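PDB 2Q30: cupin 2 conserved barrel domain protein from Desulfovibrio desulfuricans subsp. desulfuricans str. G20, which is of unknown function but has the double-stranded beta-helix fold of the RmlC-like cupins, with two copies of the chain in the assembly. Local coordinates for residues N10-V15 / D99-V104; F38-G43 / V94-D99; E56-V61 / L103-P108. One frame throughout, in Å; residues are numbered along the deposited sequence.

Contact 1 (N10-V15 / D99-V104); sequences NLLEAV and DMKVLV
Lys101 stretches straight out from its strand, with CG anti to the backbone N (chi1 -169°) and every later torsion extended, and its ammonium reaches the backbone of the loop 10-15, which opens with a type I turn from Asn10 to Glu13. NZ donates to Leu11 O at 2.7 Å, lying in the carbonyl plane on a lone pair, with a C=O...N angle of 141°. The aliphatic part of the lysine is used as well: Val15 runs past it in the opposite direction, bringing CG1 to 3.9 Å from Lys101 CD, while Leu12 CD2 stands off at 4.3 Å from that same CD. The other tight spot is apolar. Leu11 and Leu103 cross at about a right angle, so that Leu11 CD1 meets Leu103 CD1 at 3.7 Å and Leu103 CD2 at 3.9 Å. Val27 packs on both leucines, and Val83 of the second subunit rests on Leu11.

The far side of the loop is looser and more open. Glu13 and Ala14 point away from the strand and are exposed. There the type I turn is held within itself, by Glu13 N to Asn10 O at 3.2 Å and by Asn10 ND2 to Glu13 OE2 at 2.9 Å, the latter oxygen met from above its carboxylate plane. Asn10 also joins an antiparallel ladder with a strand of the second subunit, continuing the sheet across the interface. An N-terminal segment laid over the outer face of the larger sheet, its strand pairing with the second subunit, is consistent with the way many dimeric cupin barrels are put together.

Contact 2 (F38-G43 / V94-D99); sequences FTFKAG and VRAVTD
Where strands 34-40 and 92-96 run out at the same end of the barrel, the loops after them are tied together largely through Asp99. Starting from its backbone, CA makes a CA-H...O contact with Phe40 O at 3.3 Å, and CB lies 3.8 Å from that same oxygen. With CG anti to its own carbonyl carbon (chi1 -68°), the carboxylate is brought alongside Lys41, the two side chains pointing the same way. CG sits 3.4 Å from Lys41 NZ, and beyond it the two oxygens divide the work. OD1 takes the backbone N-H of Ala42 on its anti lone pair, Ala42 N to Asp99 OD1 being 2.9 Å with an N-H...O angle of 151°. OD2 receives Lys41 NZ at 2.8 Å in a salt bridge, the ammonium standing 33° above the carboxylate plane. The lysine gets there by bending at chi2 and chi3, which brings NZ round to the carboxylate; Phe17 adds a cation-pi partner. Two grips on separate oxygens should fix the rotation of the carboxylate and probably keep it ionised.

One residue on, Gly43 N donates to Ala96 O at 2.7 Å from above the carbonyl plane. Gly43 has a positive phi at which a CB would jam against the carbonyl oxygen of Ala42. Beneath this polar layer Phe40 turns inward: its CB presses on Ala96 CB at 3.4 Å, and its ring reaches obliquely to Val94. The phenylalanine is further packed by Met100 of strand 100-107 and Leu46 of strand 45-49, so it lies between the two sheets, beside Met100 of its own sheet and against Leu46, Val94 and Ala96 of the other.

Contact 3 (E56-V61 / L103-P108); sequences ELNIVV and LVTIAP
Asn58 has CG in the crowded position between its backbone N and carbonyl carbon (chi1 76°), whereas Thr105 holds OG1 anti to its own carbonyl carbon (chi1 -58°); these two torsions leave the polar tips side by side over the same face of the sheet. The strands that carry them, 56-61 and 103-107, are antiparallel neighbours in the larger sheet of the cupin double-stranded beta-helix, their directions 167° apart. Six backbone hydrogen bonds join them through the hydrogen-bonded pairs Glu56-Ala107, Asn58-Thr105 and Val60-Leu103. The links are regular and close to straight, as in Val60 N to Leu103 O at 2.8 Å.

Leu57, Ile59, Val104 and Ile106 project from the other face into the barrel. Val104 spreads its two methyls between two residues of the adjacent strand: CG1 lies 3.8 Å from Leu57 CD1, and CG2 is 4.0 Å from Ile59 CG1. Further in, Leu57 packs on His92 and Ile59 on Val94, so this face looks toward the second sheet.

The face bearing Asn58 and Thr105 belongs to the dimer interface. Glu56 OE1 is taken by Ser30 and Asn32 of the second subunit. Thr105 OG1 pairs with Asn58 ND2 of the second subunit, and Asn58 ND2 makes the reciprocal bond, a weak one, to Thr105 of that subunit. Within the chain a water bridges the pair: it donates to Asn58 OD1 at 3.0 Å and weakly to Leu103 O, and lies 2.6 Å from Thr105 OG1.

Overall arrangement
Strand 100-107 is the common element. Contact 3 pairs it with strand 56-63 near the middle of the chain, contact 1 lays the N-terminal turn over its outer face, and contact 2 joins the loop leading into it to the end of its other neighbour, strand 34-40. Contacts 1 and 3 are buried and both touch the second subunit; contact 2 is only partly buried, meets no other chain of the assembly, and lies across the chain's centre from contact 3. The chemistry follows: a backbone ladder with apolar and interfacial faces in contact 3, one lysine-to-carbonyl bond among aliphatic groups in contact 1, and in contact 2 a surface salt bridge and loop hydrogen bonds, with one phenylalanine packed inward.

Contact 1 (N10-V15 / D99-V104)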
# COMPACT_ATOMS: atom_id res chain seq x y z
N ASN A 10 -1.55 11.12 5.31
CA ASN A 10 -0.52 10.70 6.24
C ASN A 10 -1.24 9.77 7.18
O ASN A 10 -1.72 10.18 8.21
CB ASN A 10 0.10 11.90 6.93
CG ASN A 10 0.90 12.75 5.97
OD1 ASN A 10 1.28 12.29 4.89
ND2 ASN A 10 1.15 13.97 6.35
N LEU A 11 -1.30 8.51 6.78
CA LEU A 11 -2.10 7.52 7.50
C LEU A 11 -1.62 7.15 8.89
O LEU A 11 -2.39 6.60 9.64
CB LEU A 11 -2.27 6.25 6.68
CG LEU A 11 -2.93 6.39 5.31
CD1 LEU A 11 -2.90 5.05 4.60
CD2 LEU A 11 -4.38 6.88 5.45
N LEU A 12 -0.36 7.44 9.23
CA LEU A 12 0.15 7.19 10.60
C LEU A 12 0.30 8.44 11.48
O LEU A 12 0.79 8.37 12.62
CB LEU A 12 1.47 6.43 10.52
CG LEU A 12 1.35 5.06 9.86
CD1 LEU A 12 2.75 4.45 9.78
CD2 LEU A 12 0.41 4.12 10.65
N GLU A 13 -0.13 9.59 10.95
CA GLU A 13 -0.02 10.85 11.64
C GLU A 13 -0.95 10.90 12.84
O GLU A 13 -0.59 11.48 13.87
CB GLU A 13 -0.28 11.98 10.64
CG GLU A 13 -0.09 13.38 11.16
CD GLU A 13 -0.22 14.40 10.03
OE1 GLU A 13 -1.27 15.04 9.93
OE2 GLU A 13 0.72 14.50 9.21
N ALA A 14 -2.12 10.30 12.73
CA ALA A 14 -3.09 10.21 13.84
C ALA A 14 -4.01 9.04 13.53
O ALA A 14 -4.79 9.12 12.57
CB ALA A 14 -3.89 11.52 13.97
N VAL A 15 -3.90 7.96 14.29
CA VAL A 15 -4.70 6.77 14.06
C VAL A 15 -5.92 6.79 14.99
O VAL A 15 -5.89 7.43 16.04
CB VAL A 15 -3.86 5.46 14.14
CG1 VAL A 15 -2.66 5.57 13.18
CG2 VAL A 15 -3.37 5.17 15.57
N ASP A 99 -0.97 -3.55 18.25
CA ASP A 99 -1.82 -2.47 17.65
C ASP A 99 -1.30 -2.36 16.21
O ASP A 99 -0.10 -2.36 15.98
CB ASP A 99 -1.68 -1.14 18.36
CG ASP A 99 -2.25 -1.15 19.77
OD1 ASP A 99 -2.92 -2.10 20.18
OD2 ASP A 99 -2.07 -0.12 20.43
N MSE A 100 -2.22 -2.29 15.26
CA MSE A 100 -1.86 -2.43 13.86
C MSE A 100 -2.74 -1.63 12.94
O MSE A 100 -3.94 -1.46 13.20
CB MSE A 100 -2.04 -3.90 13.52
CG MSE A 100 -1.45 -4.37 12.21
SE MSE A 100 -2.18 -6.11 11.80
CE MSE A 100 -3.72 -5.59 10.91
N LYS A 101 -2.14 -1.12 11.87
CA LYS A 101 -2.89 -0.46 10.82
C LYS A 101 -2.46 -1.05 9.48
O LYS A 101 -1.26 -1.26 9.22
CB LYS A 101 -2.77 1.05 10.86
CG LYS A 101 -3.74 1.76 9.95
CD LYS A 101 -3.73 3.26 10.17
CE LYS A 101 -4.75 4.01 9.29
NZ LYS A 101 -4.81 5.47 9.69
N VAL A 102 -3.47 -1.32 8.65
CA VAL A 102 -3.26 -1.81 7.29
C VAL A 102 -4.02 -0.96 6.28
O VAL A 102 -4.98 -0.31 6.64
CB VAL A 102 -3.67 -3.31 7.13
CG1 VAL A 102 -2.87 -4.17 8.11
CG2 VAL A 102 -5.18 -3.51 7.30
N LEU A 103 -3.55 -1.00 5.04
CA LEU A 103 -4.17 -0.30 3.92
C LEU A 103 -4.55 -1.34 2.90
O LEU A 103 -3.74 -2.16 2.51
CB LEU A 103 -3.19 0.68 3.29
CG LEU A 103 -3.82 1.64 2.26
CD1 LEU A 103 -4.93 2.50 2.88
CD2 LEU A 103 -2.71 2.53 1.68
N VAL A 104 -5.80 -1.29 2.46
CA VAL A 104 -6.31 -2.21 1.49
C VAL A 104 -6.64 -1.45 0.23
O VAL A 104 -7.32 -0.46 0.32
CB VAL A 104 -7.59 -2.91 2.03
CG1 VAL A 104 -8.15 -3.93 0.97
CG2 VAL A 104 -7.28 -3.60 3.34

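Contact 2 (F38-G43 / V94-D99)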
# COMPACT_ATOMS: atom_id res chain seq x y z
N PHE A 38 -7.73 -0.15 7.88
CA PHE A 38 -8.28 -0.86 9.04
C PHE A 38 -7.29 -0.67 10.18
O PHE A 38 -6.10 -0.93 9.99
CB PHE A 38 -8.53 -2.31 8.74
CG PHE A 38 -9.55 -2.55 7.67
CD1 PHE A 38 -9.17 -2.63 6.34
CD2 PHE A 38 -10.90 -2.74 8.00
CE1 PHE A 38 -10.14 -2.87 5.35
CE2 PHE A 38 -11.85 -2.96 7.03
CZ PHE A 38 -11.48 -3.04 5.70
N THR A 39 -7.75 -0.14 11.31
CA THR A 39 -6.90 0.13 12.46
C THR A 39 -7.40 -0.77 13.59
O THR A 39 -8.59 -0.78 13.92
CB THR A 39 -6.91 1.59 12.88
OG1 THR A 39 -6.68 2.42 11.72
CG2 THR A 39 -5.85 1.83 13.96
N PHE A 40 -6.47 -1.53 14.15
CA PHE A 40 -6.75 -2.52 15.14
C PHE A 40 -5.99 -2.29 16.41
O PHE A 40 -4.81 -1.92 16.37
CB PHE A 40 -6.25 -3.88 14.64
CG PHE A 40 -6.77 -4.28 13.29
CD1 PHE A 40 -7.95 -4.98 13.17
CD2 PHE A 40 -6.04 -4.00 12.13
CE1 PHE A 40 -8.42 -5.38 11.92
CE2 PHE A 40 -6.50 -4.40 10.88
CZ PHE A 40 -7.69 -5.10 10.79
N LYS A 41 -6.67 -2.52 17.53
CA LYS A 41 -6.00 -2.68 18.81
C LYS A 41 -5.53 -4.13 18.76
O LYS A 41 -6.10 -4.95 18.02
CB LYS A 41 -6.93 -2.47 20.01
CG LYS A 41 -7.39 -1.03 20.27
CD LYS A 41 -6.24 -0.05 20.58
CE LYS A 41 -5.46 -0.31 21.86
NZ LYS A 41 -4.26 0.62 21.93
N ALA A 42 -4.48 -4.42 19.52
CA ALA A 42 -3.90 -5.77 19.61
C ALA A 42 -5.00 -6.79 19.93
O ALA A 42 -5.85 -6.53 20.80
CB ALA A 42 -2.80 -5.82 20.70
N GLY A 43 -5.04 -7.89 19.19
CA GLY A 43 -6.05 -8.93 19.37
C GLY A 43 -7.32 -8.75 18.55
O GLY A 43 -8.11 -9.68 18.47
N VAL A 94 -7.74 -10.34 8.55
CA VAL A 94 -6.53 -9.81 9.20
C VAL A 94 -6.70 -9.90 10.70
O VAL A 94 -7.76 -9.55 11.18
CB VAL A 94 -6.29 -8.35 8.82
CG1 VAL A 94 -5.10 -7.80 9.55
CG2 VAL A 94 -6.11 -8.19 7.30
N ARG A 95 -5.67 -10.36 11.41
CA ARG A 95 -5.67 -10.46 12.86
C ARG A 95 -4.49 -9.64 13.36
O ARG A 95 -3.38 -9.80 12.87
CB ARG A 95 -5.53 -11.91 13.27
CG ARG A 95 -5.81 -12.18 14.72
CD ARG A 95 -5.79 -13.68 14.95
NE ARG A 95 -6.93 -14.29 14.31
CZ ARG A 95 -6.97 -15.46 13.66
NH1 ARG A 95 -5.90 -16.21 13.44
NH2 ARG A 95 -8.12 -15.84 13.16
N ALA A 96 -4.73 -8.75 14.32
CA ALA A 96 -3.69 -7.92 14.87
C ALA A 96 -3.08 -8.60 16.10
O ALA A 96 -3.81 -8.96 17.03
CB ALA A 96 -4.25 -6.60 15.27
N VAL A 97 -1.76 -8.78 16.10
CA VAL A 97 -1.03 -9.29 17.28
C VAL A 97 -0.71 -8.08 18.18
O VAL A 97 -0.90 -8.15 19.39
CB VAL A 97 0.24 -10.10 16.89
CG1 VAL A 97 1.08 -10.40 18.14
CG2 VAL A 97 -0.17 -11.40 16.16
N THR A 98 -0.18 -7.02 17.58
CA THR A 98 0.07 -5.75 18.27
C THR A 98 -0.97 -4.78 17.73
O THR A 98 -1.75 -5.11 16.82
CB THR A 98 1.48 -5.16 17.95
OG1 THR A 98 1.58 -4.80 16.56
CG2 THR A 98 2.61 -6.13 18.28
N ASP A 99 -0.97 -3.55 18.25
CA ASP A 99 -1.82 -2.47 17.65
C ASP A 99 -1.30 -2.36 16.21
O ASP A 99 -0.10 -2.36 15.98
CB ASP A 99 -1.68 -1.14 18.36
CG ASP A 99 -2.25 -1.15 19.77
OD1 ASP A 99 -2.92 -2.10 20.18
OD2 ASP A 99 -2.07 -0.12 20.43

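Contact 3 (E56-V61 / L103-P108)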
# COMPACT_ATOMS: atom_id res chain seq x y z
N GLU A 56 -8.82 -8.03 -7.67
CA GLU A 56 -7.90 -8.38 -6.60
C GLU A 56 -7.79 -7.32 -5.52
O GLU A 56 -8.22 -6.20 -5.71
CB GLU A 56 -6.53 -8.61 -7.22
CG GLU A 56 -6.41 -9.92 -7.96
CD GLU A 56 -5.19 -9.93 -8.84
OE1 GLU A 56 -5.24 -9.28 -9.89
OE2 GLU A 56 -4.21 -10.63 -8.51
N LEU A 57 -7.23 -7.69 -4.38
CA LEU A 57 -6.89 -6.70 -3.37
C LEU A 57 -5.46 -6.89 -2.94
O LEU A 57 -4.90 -7.98 -3.09
CB LEU A 57 -7.78 -6.74 -2.12
CG LEU A 57 -7.67 -7.95 -1.16
CD1 LEU A 57 -8.24 -7.61 0.19
CD2 LEU A 57 -8.35 -9.14 -1.74
N ASN A 58 -4.87 -5.82 -2.40
CA ASN A 58 -3.59 -5.97 -1.73
C ASN A 58 -3.79 -5.37 -0.34
O ASN A 58 -4.53 -4.38 -0.19
CB ASN A 58 -2.40 -5.45 -2.54
CG ASN A 58 -2.26 -3.94 -2.55
OD1 ASN A 58 -1.92 -3.33 -1.57
ND2 ASN A 58 -2.44 -3.36 -3.71
N ILE A 59 -3.20 -5.98 0.67
CA ILE A 59 -3.27 -5.51 2.04
C ILE A 59 -1.85 -5.22 2.46
O ILE A 59 -1.04 -6.14 2.51
CB ILE A 59 -3.88 -6.54 3.00
CG1 ILE A 59 -5.27 -6.97 2.52
CG2 ILE A 59 -3.90 -5.96 4.43
CD1 ILE A 59 -5.99 -7.96 3.43
N VAL A 60 -1.56 -3.96 2.80
CA VAL A 60 -0.22 -3.54 3.20
C VAL A 60 -0.20 -3.23 4.69
O VAL A 60 -1.01 -2.45 5.15
CB VAL A 60 0.20 -2.28 2.42
CG1 VAL A 60 1.67 -1.92 2.77
CG2 VAL A 60 0.04 -2.53 0.93
N VAL A 61 0.73 -3.83 5.44
CA VAL A 61 0.83 -3.57 6.87
C VAL A 61 1.68 -2.30 7.02
O VAL A 61 2.86 -2.32 6.73
CB VAL A 61 1.45 -4.74 7.68
CG1 VAL A 61 1.44 -4.41 9.16
CG2 VAL A 61 0.70 -6.06 7.41
N LEU A 103 -3.55 -1.00 5.04
CA LEU A 103 -4.17 -0.30 3.92
C LEU A 103 -4.55 -1.34 2.90
O LEU A 103 -3.74 -2.16 2.51
CB LEU A 103 -3.19 0.68 3.29
CG LEU A 103 -3.82 1.64 2.26
CD1 LEU A 103 -4.93 2.50 2.88
CD2 LEU A 103 -2.71 2.53 1.68
N VAL A 104 -5.80 -1.29 2.46
CA VAL A 104 -6.31 -2.21 1.49
C VAL A 104 -6.64 -1.45 0.23
O VAL A 104 -7.32 -0.46 0.32
CB VAL A 104 -7.59 -2.91 2.03
CG1 VAL A 104 -8.15 -3.93 0.97
CG2 VAL A 104 -7.28 -3.60 3.34
N THR A 105 -6.15 -1.93 -0.91
CA THR A 105 -6.44 -1.39 -2.25
C THR A 105 -7.11 -2.52 -3.03
O THR A 105 -6.56 -3.61 -3.12
CB THR A 105 -5.17 -0.91 -2.98
OG1 THR A 105 -4.54 0.10 -2.17
CG2 THR A 105 -5.55 -0.30 -4.35
N ILE A 106 -8.28 -2.23 -3.55
CA ILE A 106 -9.15 -3.18 -4.24
C ILE A 106 -9.34 -2.67 -5.66
O ILE A 106 -9.76 -1.53 -5.81
CB ILE A 106 -10.51 -3.28 -3.52
CG1 ILE A 106 -10.34 -3.49 -2.00
CG2 ILE A 106 -11.34 -4.38 -4.15
CD1 ILE A 106 -11.63 -3.35 -1.21
N ALA A 107 -9.01 -3.49 -6.66
CA ALA A 107 -9.12 -3.12 -8.10
C ALA A 107 -9.60 -4.28 -8.98
O ALA A 107 -9.10 -5.39 -8.83
CB ALA A 107 -7.81 -2.63 -8.63
N PRO A 108 -10.67 -4.08 -9.77
CA PRO A 108 -11.54 -2.90 -9.79
C PRO A 108 -12.29 -2.79 -8.44
O PRO A 108 -12.30 -3.76 -7.67
CB PRO A 108 -12.53 -3.21 -10.92
CG PRO A 108 -11.85 -4.25 -11.76
CD PRO A 108 -11.08 -5.07 -10.77
O HOH W 1 -3.17 -0.97 -0.18